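PDB 2DC0: probable amidase from Thermus thermophilus, which belongs to the amidase family and is an alpha/beta protein built round one large mixed beta-sheet with helices packed against it. Local coordinates for residues A[235-240]-A[268-273]; A[288-293]-A[316-321]; A[394-399]-A[421-426]. One frame throughout, in Å; residues are numbered along the deposited sequence.

The three contacts follow one another along the chain, each closing before the next opens. Contacts 1 and 3 reach the same large mixed sheet: contact 1 pairs strand 237-240 with strand 270-273, the outermost at that end within the chain, and contact 3 lays helix 419-430 against strand 395-403. Their centres are 14 Å apart, and they meet where Pro-236 CB touches Leu-425 CD2 at 3.7 Å. Contact 2, between helices 281-296 and 310-321, stands apart, its centre 39 Å from that of contact 1 and 31 Å from that of contact 3. After contact 1 the chain leaves the sheet for a run of helices that includes contact 2, re-enters it at strand 350-354 and then reaches contact 3.

Contact 1 (A[235-240]-A[268-273]); sequences NPVFGV and RAEVRE
Val-237 and Arg-272 meet on one face of a parallel strand pair, where the methyl CG1 of Val-237 sits over one face of the guanidinium, offset toward its rim and 3.5 Å from Arg-272 NE. That methyl is anti to the backbone N (chi1 179°), which turns it toward the arginine, and the extended arginine chain adds its CD to the same apolar patch. The guanidinium is gripped side-on by Glu-270, next but one along its own strand: NE reaches Glu-270 OE2 at 2.6 Å in a salt bridge, and NH2 bonds OE1 at 3.1 Å. Both oxygens lie close to the guanidinium plane, although OE2 is approached from above the carboxylate plane and OE1 on its syn side.

On the other face of the sheet Val-240 crosses Val-271, CG2 against CG1 at 3.8 Å, and Leu-261 of helix 251-263 packs on both. Strands 237-240 and 270-273 with that helix between them form a beta-alpha-beta crossover. Between the faces runs the regular parallel ladder: Glu-270 N to Pro-236 O, Phe-238 N to Glu-270 O at 2.9 Å and almost straight, Arg-272 N to Phe-238 O, and Val-240 N to Arg-272 O at 2.8 Å. Toward the chain start the ladder gives way to a weak bond from Asn-235 ND2 to Arg-268 O at 3.4 Å, and a water takes the Asn-235 N-H and donates to the same Arg-268 O. Strand 350-354 continues the sheet beyond strand 237-240.

The chemistry thus differs from face to face. Aliphatic branches meet under the crossover helix, while on the face of Val-237 a paired carboxylate probably balances the arginine charge and steadies the flat group against the methyl.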
loop_
_atom_site.group_PDB
_atom_site.type_symbol
_atom_site.label_atom_id
_atom_site.label_comp_id
_atom_site.label_asym_id
_atom_site.label_seq_id
_atom_site.Cartn_x
_atom_site.Cartn_y
_atom_site.Cartn_z
ATOM N N ASN A 235 -14.103 -3.831 25.152
ATOM C CA ASN A 235 -14.025 -2.380 25.023
ATOM C C ASN A 235 -13.492 -1.962 23.654
ATOM O O ASN A 235 -12.524 -1.211 23.549
ATOM C CB ASN A 235 -13.131 -1.818 26.126
ATOM C CG ASN A 235 -13.717 -2.032 27.514
ATOM O OD1 ASN A 235 -12.994 -2.236 28.491
ATOM N ND2 ASN A 235 -15.036 -1.974 27.605
ATOM N N PRO A 236 -14.126 -2.447 22.580
ATOM C CA PRO A 236 -13.682 -2.096 21.230
ATOM C C PRO A 236 -13.787 -0.593 20.992
ATOM O O PRO A 236 -14.695 0.066 21.503
ATOM C CB PRO A 236 -14.628 -2.894 20.339
ATOM C CG PRO A 236 -15.894 -2.924 21.149
ATOM C CD PRO A 236 -15.375 -3.230 22.534
ATOM N N VAL A 237 -12.839 -0.052 20.237
ATOM C CA VAL A 237 -12.830 1.371 19.913
ATOM C C VAL A 237 -13.034 1.462 18.405
ATOM O O VAL A 237 -12.209 0.983 17.628
ATOM C CB VAL A 237 -11.482 2.032 20.282
ATOM C CG1 VAL A 237 -11.507 3.509 19.909
ATOM C CG2 VAL A 237 -11.216 1.872 21.784
ATOM N N PHE A 238 -14.140 2.072 17.998
ATOM C CA PHE A 238 -14.461 2.204 16.585
ATOM C C PHE A 238 -14.276 3.628 16.096
ATOM O O PHE A 238 -14.715 4.578 16.744
ATOM C CB PHE A 238 -15.903 1.762 16.339
ATOM C CG PHE A 238 -16.150 0.308 16.631
ATOM C CD1 PHE A 238 -15.650 -0.681 15.783
ATOM C CD2 PHE A 238 -16.897 -0.073 17.744
ATOM C CE1 PHE A 238 -15.896 -2.030 16.038
ATOM C CE2 PHE A 238 -17.148 -1.419 18.009
ATOM C CZ PHE A 238 -16.647 -2.401 17.154
ATOM N N GLY A 239 -13.621 3.769 14.947
ATOM C CA GLY A 239 -13.412 5.084 14.371
ATOM C C GLY A 239 -14.454 5.326 13.294
ATOM O O GLY A 239 -14.763 4.430 12.501
ATOM N N VAL A 240 -15.003 6.535 13.263
ATOM C CA VAL A 240 -16.020 6.887 12.279
ATOM C C VAL A 240 -15.524 8.077 11.461
ATOM O O VAL A 240 -15.303 9.161 12.002
ATOM C CB VAL A 240 -17.357 7.246 12.982
ATOM C CG1 VAL A 240 -18.395 7.673 11.963
ATOM C CG2 VAL A 240 -17.859 6.041 13.773
ATOM N N ARG A 268 -20.850 -0.978 25.834
ATOM C CA ARG A 268 -19.492 -1.053 26.353
ATOM C C ARG A 268 -18.440 -0.971 25.244
ATOM O O ARG A 268 -17.457 -1.715 25.240
ATOM C CB ARG A 268 -19.315 -2.341 27.161
ATOM C CG ARG A 268 -20.320 -2.499 28.302
ATOM C CD ARG A 268 -20.063 -1.507 29.425
ATOM N NE ARG A 268 -20.977 -1.705 30.552
ATOM C CZ ARG A 268 -22.251 -1.320 30.569
ATOM N NH1 ARG A 268 -22.777 -0.705 29.518
ATOM N NH2 ARG A 268 -23.002 -1.557 31.637
ATOM N N ALA A 269 -18.667 -0.069 24.298
ATOM C CA ALA A 269 -17.745 0.169 23.195
ATOM C C ALA A 269 -17.512 1.672 23.148
ATOM O O ALA A 269 -18.254 2.433 23.768
ATOM C CB ALA A 269 -18.354 -0.313 21.874
ATOM N N GLU A 270 -16.487 2.106 22.422
ATOM C CA GLU A 270 -16.205 3.534 22.307
ATOM C C GLU A 270 -16.260 3.951 20.842
ATOM O O GLU A 270 -15.902 3.180 19.951
ATOM C CB GLU A 270 -14.824 3.868 22.869
ATOM C CG GLU A 270 -14.673 5.343 23.233
ATOM C CD GLU A 270 -13.225 5.790 23.324
ATOM O OE1 GLU A 270 -12.403 5.041 23.890
ATOM O OE2 GLU A 270 -12.915 6.900 22.836
ATOM N N VAL A 271 -16.717 5.174 20.604
ATOM C CA VAL A 271 -16.825 5.704 19.253
ATOM C C VAL A 271 -16.015 6.988 19.128
ATOM O O VAL A 271 -16.256 7.952 19.858
ATOM C CB VAL A 271 -18.290 6.024 18.899
ATOM C CG1 VAL A 271 -18.378 6.562 17.481
ATOM C CG2 VAL A 271 -19.147 4.769 19.056
ATOM N N ARG A 272 -15.058 7.003 18.206
ATOM C CA ARG A 272 -14.230 8.183 17.998
ATOM C C ARG A 272 -14.296 8.640 16.552
ATOM O O ARG A 272 -14.225 7.828 15.630
ATOM C CB ARG A 272 -12.766 7.893 18.349
ATOM C CG ARG A 272 -12.517 7.481 19.797
ATOM C CD ARG A 272 -11.028 7.206 20.038
ATOM N NE ARG A 272 -10.780 6.637 21.363
ATOM C CZ ARG A 272 -9.587 6.254 21.809
ATOM N NH1 ARG A 272 -8.515 6.377 21.036
ATOM N NH2 ARG A 272 -9.468 5.742 23.030
ATOM N N GLU A 273 -14.444 9.944 16.353
ATOM C CA GLU A 273 -14.469 10.479 15.004
ATOM C C GLU A 273 -13.038 10.443 14.494
ATOM O O GLU A 273 -12.105 10.694 15.256
ATOM C CB GLU A 273 -14.946 11.933 14.983
ATOM C CG GLU A 273 -15.086 12.461 13.558
ATOM C CD GLU A 273 -15.318 13.955 13.486
ATOM O OE1 GLU A 273 -15.816 14.544 14.471
ATOM O OE2 GLU A 273 -15.017 14.538 12.426
HETATM O O HOH W 1 -16.747 -4.278 25.974
#

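Contact 2 (A[288-293]-A[316-321]); sequences LVRYEA and LLAGLA
A close, nearly perpendicular helix crossing brings Arg-290 and Tyr-291 of helix 281-296 against Gly-319 of helix 310-321. The axes of the two short segments pass 7.4 Å apart at 93°, and the nearest pair of CA atoms is that of Tyr-291 and Gly-319, 4.3 Å apart. Gly-319 presents bare main chain at the crossing: its CA lies 3.4 Å from Arg-290 O in a CA-H...O contact, and Arg-290 CB packs on the same CA at 3.9 Å. With no side chain between them, backbone rests directly on backbone, and no hydrogen bond joins the two segments.

To one side of this point Arg-290 runs on beside the second helix. Its chain starts with CG anti to the carbonyl carbon, beside the backbone N (chi1 -71°), and stays extended from there to NE. At the far end NH1 lies 4.0 Å from Ala-318 CB, which meets the guanidinium obliquely. Elsewhere along the crossing the branch methyl CD2 of Leu-316 reaches Ala-293, at the end of segment 288-293, lying 3.9 Å from Ala-293 O and 4.3 Å from Ala-293 CB. The base of that leucine points away from its partner helix, and only its end bends back to make the touch.

Tyr-291 brings ring atom CD1 near Gly-319 O, 4.0 Å away, while that carbonyl takes a hydrogen bond from Arg-295 NH1. The Tyr-291 ring is also stacked with Tyr-327, makes a cation-pi contact with Arg-295, and packs on Arg-328 of the second subunit.

A glycine at the crossing point, with longer side chains reaching past it, is typical of close helix-helix crossings; here it lies in a run of helices that touches the second subunit at Tyr-291.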
loop_
_atom_site.group_PDB
_atom_site.type_symbol
_atom_site.label_atom_id
_atom_site.label_comp_id
_atom_site.label_asym_id
_atom_site.label_seq_id
_atom_site.Cartn_x
_atom_site.Cartn_y
_atom_site.Cartn_z
ATOM N N LEU A 288 -7.789 3.660 -12.594
ATOM C CA LEU A 288 -6.896 2.538 -12.376
ATOM C C LEU A 288 -7.534 1.209 -12.781
ATOM O O LEU A 288 -6.937 0.432 -13.520
ATOM C CB LEU A 288 -6.460 2.501 -10.905
ATOM C CG LEU A 288 -5.231 1.638 -10.608
ATOM C CD1 LEU A 288 -4.593 2.040 -9.282
ATOM C CD2 LEU A 288 -5.651 0.180 -10.592
ATOM N N VAL A 289 -8.752 0.962 -12.306
ATOM C CA VAL A 289 -9.463 -0.273 -12.610
ATOM C C VAL A 289 -9.860 -0.391 -14.086
ATOM O O VAL A 289 -9.640 -1.429 -14.708
ATOM C CB VAL A 289 -10.725 -0.411 -11.710
ATOM C CG1 VAL A 289 -11.641 -1.527 -12.230
ATOM C CG2 VAL A 289 -10.293 -0.737 -10.272
ATOM N N ARG A 290 -10.450 0.658 -14.651
ATOM C CA ARG A 290 -10.854 0.604 -16.058
ATOM C C ARG A 290 -9.655 0.383 -16.973
ATOM O O ARG A 290 -9.761 -0.330 -17.972
ATOM C CB ARG A 290 -11.589 1.884 -16.457
ATOM C CG ARG A 290 -12.967 1.982 -15.823
ATOM C CD ARG A 290 -13.699 3.225 -16.261
ATOM N NE ARG A 290 -15.074 3.236 -15.778
ATOM C CZ ARG A 290 -15.893 4.273 -15.894
ATOM N NH1 ARG A 290 -15.468 5.387 -16.477
ATOM N NH2 ARG A 290 -17.133 4.196 -15.426
ATOM N N TYR A 291 -8.517 0.988 -16.635
ATOM C CA TYR A 291 -7.317 0.818 -17.444
ATOM C C TYR A 291 -6.903 -0.648 -17.454
ATOM O O TYR A 291 -6.678 -1.226 -18.520
ATOM C CB TYR A 291 -6.154 1.651 -16.899
ATOM C CG TYR A 291 -4.875 1.491 -17.706
ATOM C CD1 TYR A 291 -4.643 2.266 -18.843
ATOM C CD2 TYR A 291 -3.920 0.536 -17.356
ATOM C CE1 TYR A 291 -3.491 2.094 -19.617
ATOM C CE2 TYR A 291 -2.761 0.354 -18.121
ATOM C CZ TYR A 291 -2.559 1.139 -19.251
ATOM O OH TYR A 291 -1.431 0.961 -20.013
ATOM N N GLU A 292 -6.796 -1.249 -16.269
ATOM C CA GLU A 292 -6.391 -2.653 -16.171
ATOM C C GLU A 292 -7.427 -3.585 -16.788
ATOM O O GLU A 292 -7.068 -4.536 -17.486
ATOM C CB GLU A 292 -6.141 -3.062 -14.703
ATOM C CG GLU A 292 -4.975 -2.331 -14.024
ATOM C CD GLU A 292 -4.584 -2.931 -12.666
ATOM O OE1 GLU A 292 -5.329 -3.774 -12.124
ATOM O OE2 GLU A 292 -3.525 -2.544 -12.133
ATOM N N ALA A 293 -8.707 -3.309 -16.538
ATOM C CA ALA A 293 -9.781 -4.148 -17.064
ATOM C C ALA A 293 -9.824 -4.120 -18.589
ATOM O O ALA A 293 -10.045 -5.149 -19.235
ATOM C CB ALA A 293 -11.124 -3.698 -16.494
ATOM N N LEU A 316 -15.273 -0.156 -20.671
ATOM C CA LEU A 316 -14.058 -0.727 -21.230
ATOM C C LEU A 316 -13.406 0.251 -22.206
ATOM O O LEU A 316 -12.182 0.404 -22.215
ATOM C CB LEU A 316 -14.356 -2.059 -21.928
ATOM C CG LEU A 316 -14.630 -3.247 -21.002
ATOM C CD1 LEU A 316 -14.935 -4.489 -21.834
ATOM C CD2 LEU A 316 -13.416 -3.501 -20.104
ATOM N N LEU A 317 -14.219 0.922 -23.022
ATOM C CA LEU A 317 -13.691 1.891 -23.987
ATOM C C LEU A 317 -13.043 3.064 -23.257
ATOM O O LEU A 317 -12.029 3.606 -23.702
ATOM C CB LEU A 317 -14.808 2.399 -24.905
ATOM C CG LEU A 317 -15.311 1.357 -25.910
ATOM C CD1 LEU A 317 -16.540 1.880 -26.633
ATOM C CD2 LEU A 317 -14.195 1.030 -26.896
ATOM N N ALA A 318 -13.634 3.453 -22.133
ATOM C CA ALA A 318 -13.077 4.538 -21.343
ATOM C C ALA A 318 -11.712 4.065 -20.844
ATOM O O ALA A 318 -10.777 4.854 -20.722
ATOM C CB ALA A 318 -14.000 4.864 -20.168
ATOM N N GLY A 319 -11.604 2.763 -20.577
ATOM C CA GLY A 319 -10.346 2.199 -20.110
ATOM C C GLY A 319 -9.270 2.218 -21.189
ATOM O O GLY A 319 -8.082 2.381 -20.898
ATOM N N LEU A 320 -9.686 2.049 -22.442
ATOM C CA LEU A 320 -8.760 2.057 -23.566
ATOM C C LEU A 320 -8.381 3.477 -23.952
ATOM O O LEU A 320 -7.353 3.704 -24.591
ATOM C CB LEU A 320 -9.381 1.354 -24.777
ATOM C CG LEU A 320 -9.511 -0.162 -24.678
ATOM C CD1 LEU A 320 -10.080 -0.713 -25.979
ATOM C CD2 LEU A 320 -8.144 -0.770 -24.400
ATOM N N ALA A 321 -9.228 4.428 -23.573
ATOM C CA ALA A 321 -9.000 5.841 -23.863
ATOM C C ALA A 321 -7.965 6.412 -22.893
ATOM O O ALA A 321 -7.345 7.447 -23.162
ATOM C CB ALA A 321 -10.317 6.622 -23.757
#

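Contact 3 (A[394-399]-A[421-426]); sequences PTLALP and KVLALG
Leu-396 of strand 395-403 lies against Val-422 and Gly-426 of helix 419-430 in a beta-beta-alpha arrangement: the strand pairs with antiparallel strand 406-413, and the helix that follows turns back to lie over the sheet. The axes of the two short segments run in nearly the same direction, 21° apart, with a closest approach of 8.4 Å, and no hydrogen bond passes between them.

Apolar side-chain packing carries most of the contact. The two methyls of Val-422 part company: CG1, anti to the backbone N (chi1 172°), meets the strand at Leu-396, resting on its CB at 3.7 Å, while CG2 meets Pro-394 just before the strand. There CG2 lies 3.9 Å from Pro-394 CG, the two side chains set at a slant to each other. Leu-396 CD1 adds a looser touch, 4.4 Å from Leu-423 CD2. Phe-184 of the neighbouring strand 182-185 packs on both Leu-396 and Val-422, continuing the apolar layer beneath the helix.

Contacts between side chain and main chain make up the rest. Val-422 CG2 also reaches Pro-394 O at 3.7 Å. One turn further along the helix, Gly-426 offers main chain alone, and the methyl CD2 of Leu-396 settles 3.5 Å from its CA. The helix can therefore lie low over the leucine at this turn.

Leu-398 completes the row on the same face of the strand, and its methyl CD2 ends 3.5 Å from Gly-426 O.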
loop_
_atom_site.group_PDB
_atom_site.type_symbol
_atom_site.label_atom_id
_atom_site.label_comp_id
_atom_site.label_asym_id
_atom_site.label_seq_id
_atom_site.Cartn_x
_atom_site.Cartn_y
_atom_site.Cartn_z
ATOM N N PRO A 394 -8.558 -5.506 4.983
ATOM C CA PRO A 394 -9.676 -6.404 5.296
ATOM C C PRO A 394 -10.934 -5.641 5.680
ATOM O O PRO A 394 -10.906 -4.797 6.571
ATOM C CB PRO A 394 -9.126 -7.259 6.438
ATOM C CG PRO A 394 -8.168 -6.319 7.130
ATOM C CD PRO A 394 -7.469 -5.655 5.967
ATOM N N THR A 395 -12.035 -5.942 4.999
ATOM C CA THR A 395 -13.294 -5.258 5.258
ATOM C C THR A 395 -14.477 -6.220 5.269
ATOM O O THR A 395 -14.689 -6.981 4.326
ATOM C CB THR A 395 -13.544 -4.170 4.205
ATOM O OG1 THR A 395 -12.365 -3.361 4.074
ATOM C CG2 THR A 395 -14.713 -3.293 4.622
ATOM N N LEU A 396 -15.242 -6.175 6.352
ATOM C CA LEU A 396 -16.406 -7.030 6.513
ATOM C C LEU A 396 -17.696 -6.250 6.295
ATOM O O LEU A 396 -17.792 -5.084 6.681
ATOM C CB LEU A 396 -16.423 -7.609 7.931
ATOM C CG LEU A 396 -17.626 -8.465 8.315
ATOM C CD1 LEU A 396 -17.553 -9.791 7.551
ATOM C CD2 LEU A 396 -17.624 -8.730 9.819
ATOM N N ALA A 397 -18.678 -6.886 5.660
ATOM C CA ALA A 397 -19.985 -6.262 5.477
ATOM C C ALA A 397 -20.979 -7.196 6.165
ATOM O O ALA A 397 -20.993 -8.394 5.891
ATOM C CB ALA A 397 -20.331 -6.123 3.982
ATOM N N LEU A 398 -21.768 -6.657 7.088
ATOM C CA LEU A 398 -22.786 -7.440 7.785
ATOM C C LEU A 398 -24.032 -6.586 7.995
ATOM O O LEU A 398 -23.940 -5.364 8.127
ATOM C CB LEU A 398 -22.271 -7.954 9.144
ATOM C CG LEU A 398 -21.402 -7.094 10.078
ATOM C CD1 LEU A 398 -21.792 -5.644 10.044
ATOM C CD2 LEU A 398 -21.538 -7.670 11.493
ATOM N N PRO A 399 -25.216 -7.221 8.030
ATOM C CA PRO A 399 -26.484 -6.504 8.220
ATOM C C PRO A 399 -26.558 -5.759 9.535
ATOM O O PRO A 399 -26.151 -6.287 10.564
ATOM C CB PRO A 399 -27.535 -7.615 8.146
ATOM C CG PRO A 399 -26.863 -8.683 7.339
ATOM C CD PRO A 399 -25.457 -8.666 7.874
ATOM N N LYS A 421 -8.818 -9.754 13.395
ATOM C CA LYS A 421 -9.367 -8.713 14.256
ATOM C C LYS A 421 -10.695 -8.212 13.703
ATOM O O LYS A 421 -11.641 -7.969 14.454
ATOM C CB LYS A 421 -8.374 -7.549 14.372
ATOM C CG LYS A 421 -8.755 -6.480 15.389
ATOM C CD LYS A 421 -7.654 -5.426 15.487
ATOM C CE LYS A 421 -7.949 -4.393 16.566
ATOM N NZ LYS A 421 -8.030 -5.024 17.911
ATOM N N VAL A 422 -10.762 -8.051 12.386
ATOM C CA VAL A 422 -11.986 -7.594 11.748
ATOM C C VAL A 422 -13.107 -8.601 11.971
ATOM O O VAL A 422 -14.228 -8.237 12.345
ATOM C CB VAL A 422 -11.776 -7.387 10.235
ATOM C CG1 VAL A 422 -13.109 -7.088 9.552
ATOM C CG2 VAL A 422 -10.804 -6.237 10.013
ATOM N N LEU A 423 -12.798 -9.874 11.752
ATOM C CA LEU A 423 -13.784 -10.932 11.924
ATOM C C LEU A 423 -14.241 -11.039 13.378
ATOM O O LEU A 423 -15.416 -11.288 13.648
ATOM C CB LEU A 423 -13.200 -12.260 11.430
ATOM C CG LEU A 423 -13.060 -12.282 9.900
ATOM C CD1 LEU A 423 -12.173 -13.442 9.446
ATOM C CD2 LEU A 423 -14.446 -12.387 9.279
ATOM N N ALA A 424 -13.316 -10.842 14.314
ATOM C CA ALA A 424 -13.665 -10.903 15.730
ATOM C C ALA A 424 -14.605 -9.744 16.074
ATOM O O ALA A 424 -15.618 -9.934 16.750
ATOM C CB ALA A 424 -12.400 -10.834 16.592
ATOM N N LEU A 425 -14.270 -8.543 15.613
ATOM C CA LEU A 425 -15.115 -7.382 15.878
ATOM C C LEU A 425 -16.470 -7.559 15.194
ATOM O O LEU A 425 -17.493 -7.107 15.704
ATOM C CB LEU A 425 -14.439 -6.097 15.386
ATOM C CG LEU A 425 -13.191 -5.660 16.160
ATOM C CD1 LEU A 425 -12.424 -4.617 15.351
ATOM C CD2 LEU A 425 -13.588 -5.097 17.523
ATOM N N GLY A 426 -16.470 -8.222 14.041
ATOM C CA GLY A 426 -17.715 -8.456 13.331
ATOM C C GLY A 426 -18.625 -9.366 14.139
ATOM O O GLY A 426 -19.839 -9.153 14.205
#